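Local structure of adhesion and penetration protein autotransporter (Haemophilus influenzae, 3SYJ) at residues A[801-805]-A[850-854]. The protein promotes bacterial adherence to and invasion of host cells, self-associates to aggregate bacteria, and is probably a serine protease that is secreted as an autotransporter. Residues are numbered along the deposited sequence.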
ATOM      1  N   THR A 801       0.889  18.923  10.275  1.00 30.96           N
ATOM      2  CA  THR A 801       1.113  17.977  11.367  1.00 36.82           C
ATOM      3  C   THR A 801       1.652  16.649  10.835  1.00 37.63           C
ATOM      4  O   THR A 801       0.905  15.821  10.311  1.00 37.83           O
ATOM      5  CB  THR A 801      -0.164  17.730  12.192  1.00 36.30           C
ATOM      6  OG1 THR A 801      -0.509  18.926  12.894  1.00 38.32           O
ATOM      7  CG2 THR A 801       0.059  16.612  13.200  1.00 34.63           C
ATOM      8  N   MET A 802       2.959  16.467  10.977  1.00 35.69           N
ATOM      9  CA  MET A 802       3.651  15.276  10.507  1.00 33.14           C
ATOM     10  C   MET A 802       3.106  14.032  11.200  1.00 37.73           C
ATOM     11  O   MET A 802       2.882  14.045  12.409  1.00 36.11           O
ATOM     12  CB  MET A 802       5.139  15.418  10.806  1.00 37.67           C
ATOM     13  CG  MET A 802       6.059  14.800   9.784  1.00 43.25           C
ATOM     14  SD  MET A 802       7.761  15.227  10.184  1.00 47.02           S
ATOM     15  CE  MET A 802       7.584  16.983  10.434  1.00 41.40           C
ATOM     16  N   PRO A 803       2.889  12.951  10.434  1.00 38.81           N
ATOM     17  CA  PRO A 803       2.335  11.703  10.977  1.00 39.63           C
ATOM     18  C   PRO A 803       3.418  10.719  11.422  1.00 38.86           C
ATOM     19  O   PRO A 803       3.153   9.857  12.262  1.00 36.91           O
ATOM     20  CB  PRO A 803       1.572  11.111   9.781  1.00 38.43           C
ATOM     21  CG  PRO A 803       1.841  12.050   8.598  1.00 41.40           C
ATOM     22  CD  PRO A 803       3.016  12.886   8.972  1.00 35.16           C
ATOM     23  N   SER A 804       4.615  10.851  10.851  1.00 39.59           N
ATOM     24  CA  SER A 804       5.721   9.935  11.106  1.00 37.02           C
ATOM     25  C   SER A 804       7.043  10.511  10.594  1.00 36.34           C
ATOM     26  O   SER A 804       7.068  11.592  10.010  1.00 40.85           O
ATOM     27  CB  SER A 804       5.448   8.589  10.432  1.00 35.42           C
ATOM     28  OG  SER A 804       5.390   8.732   9.021  1.00 44.67           O
ATOM     29  N   ASP A 805       8.138   9.788  10.815  1.00 36.00           N
ATOM     30  CA  ASP A 805       9.439  10.191  10.289  1.00 42.64           C
ATOM     31  C   ASP A 805       9.310  10.591   8.823  1.00 41.34           C
ATOM     32  O   ASP A 805       8.615   9.933   8.049  1.00 42.57           O
ATOM     33  CB  ASP A 805      10.464   9.060  10.425  1.00 41.11           C
ATOM     34  CG  ASP A 805      11.072   8.984  11.812  1.00 44.75           C
ATOM     35  OD1 ASP A 805      10.545   9.639  12.735  1.00 41.43           O
ATOM     36  OD2 ASP A 805      12.083   8.268  11.974  1.00 46.66           O
ATOM     37  N   PHE A 850       8.228   9.125  19.047  1.00 45.70           N
ATOM     38  CA  PHE A 850       8.788  10.424  18.678  1.00 44.13           C
ATOM     39  C   PHE A 850       9.220  10.443  17.219  1.00 44.49           C
ATOM     40  O   PHE A 850       9.693   9.435  16.683  1.00 44.17           O
ATOM     41  CB  PHE A 850       9.958  10.806  19.591  1.00 43.73           C
ATOM     42  CG  PHE A 850       9.549  11.094  21.007  1.00 43.35           C
ATOM     43  CD1 PHE A 850       8.840  12.244  21.316  1.00 44.43           C
ATOM     44  CD2 PHE A 850       9.872  10.216  22.029  1.00 46.42           C
ATOM     45  CE1 PHE A 850       8.462  12.514  22.617  1.00 44.51           C
ATOM     46  CE2 PHE A 850       9.497  10.479  23.335  1.00 47.75           C
ATOM     47  CZ  PHE A 850       8.791  11.630  23.630  1.00 47.95           C
ATOM     48  N   ASN A 851       9.053  11.597  16.580  1.00 45.90           N
ATOM     49  CA  ASN A 851       9.333  11.727  15.154  1.00 42.09           C
ATOM     50  C   ASN A 851      10.528  12.614  14.854  1.00 42.44           C
ATOM     51  O   ASN A 851      10.916  13.456  15.665  1.00 40.99           O
ATOM     52  CB  ASN A 851       8.106  12.262  14.415  1.00 38.91           C
ATOM     53  CG  ASN A 851       6.931  11.313  14.478  1.00 41.39           C
ATOM     54  OD1 ASN A 851       7.102  10.095  14.561  1.00 40.44           O
ATOM     55  ND2 ASN A 851       5.726  11.867  14.436  1.00 42.46           N
ATOM     56  N   THR A 852      11.098  12.419  13.671  1.00 40.15           N
ATOM     57  CA  THR A 852      12.196  13.243  13.193  1.00 42.11           C
ATOM     58  C   THR A 852      11.888  13.752  11.791  1.00 39.58           C
ATOM     59  O   THR A 852      11.514  12.983  10.905  1.00 37.41           O
ATOM     60  CB  THR A 852      13.523  12.452  13.157  1.00 42.46           C
ATOM     61  OG1 THR A 852      13.872  12.029  14.481  1.00 42.21           O
ATOM     62  CG2 THR A 852      14.646  13.307  12.586  1.00 38.39           C
ATOM     63  N   LEU A 853      12.031  15.055  11.598  1.00 35.25           N
ATOM     64  CA  LEU A 853      11.971  15.621  10.265  1.00 34.49           C
ATOM     65  C   LEU A 853      13.392  15.887   9.787  1.00 37.07           C
ATOM     66  O   LEU A 853      14.132  16.640  10.415  1.00 38.30           O
ATOM     67  CB  LEU A 853      11.152  16.910  10.264  1.00 35.42           C
ATOM     68  CG  LEU A 853      11.190  17.766   8.994  1.00 37.61           C
ATOM     69  CD1 LEU A 853      10.783  16.969   7.755  1.00 33.17           C
ATOM     70  CD2 LEU A 853      10.311  18.997   9.164  1.00 28.78           C
ATOM     71  N   THR A 854      13.771  15.255   8.684  1.00 34.53           N
ATOM     72  CA  THR A 854      15.091  15.448   8.101  1.00 32.97           C
ATOM     73  C   THR A 854      14.984  16.337   6.871  1.00 38.57           C
ATOM     74  O   THR A 854      14.177  16.070   5.980  1.00 38.82           O
ATOM     75  CB  THR A 854      15.711  14.101   7.673  1.00 40.21           C
ATOM     76  OG1 THR A 854      15.841  13.243   8.813  1.00 34.64           O
ATOM     77  CG2 THR A 854      17.078  14.314   7.034  1.00 36.88           C
TER
HETATM   78  O   HOH W   1       2.600  11.966  14.632  1.00 39.80           O
HETATM   79  O   HOH W   2       9.427   7.429  14.402  1.00 40.61           O
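A side chain can take over where two backbones have not yet paired, and Asp805 illustrates the principle. Its CA-to-CB bond points sideways, but with chi1 near -82° the carboxylate reaches the next coil, and Asp805 OD1 accepts a hydrogen bond from Thr852 N at 3.0 Å. One residue later the chain itself continues the pairing, Thr806 bonding to the Thr852 backbone. A water 3.0 Å from Phe850 O donates to that oxygen and, weakly, to Asp805 OD1. Asn851, an m rotamer, places its amide beside the loop 802-805: ND2 is held by Leu820 O, while a second water donates to Met802 O at 3.1 Å and accepts a weak bond from Asn851 ND2. On the inner side Met802, its chi1 between wells at -146° and its chi3 m, curls its methyl onto Leu853, with Met802 CE 3.6 Å from Leu853 CB; Ile818 and Leu820 also touch both side chains. A polar corner beside an apolar contact in the interior thus joins successive coils of the right-handed parallel beta-helix, here near the C-terminal end of the passenger domain.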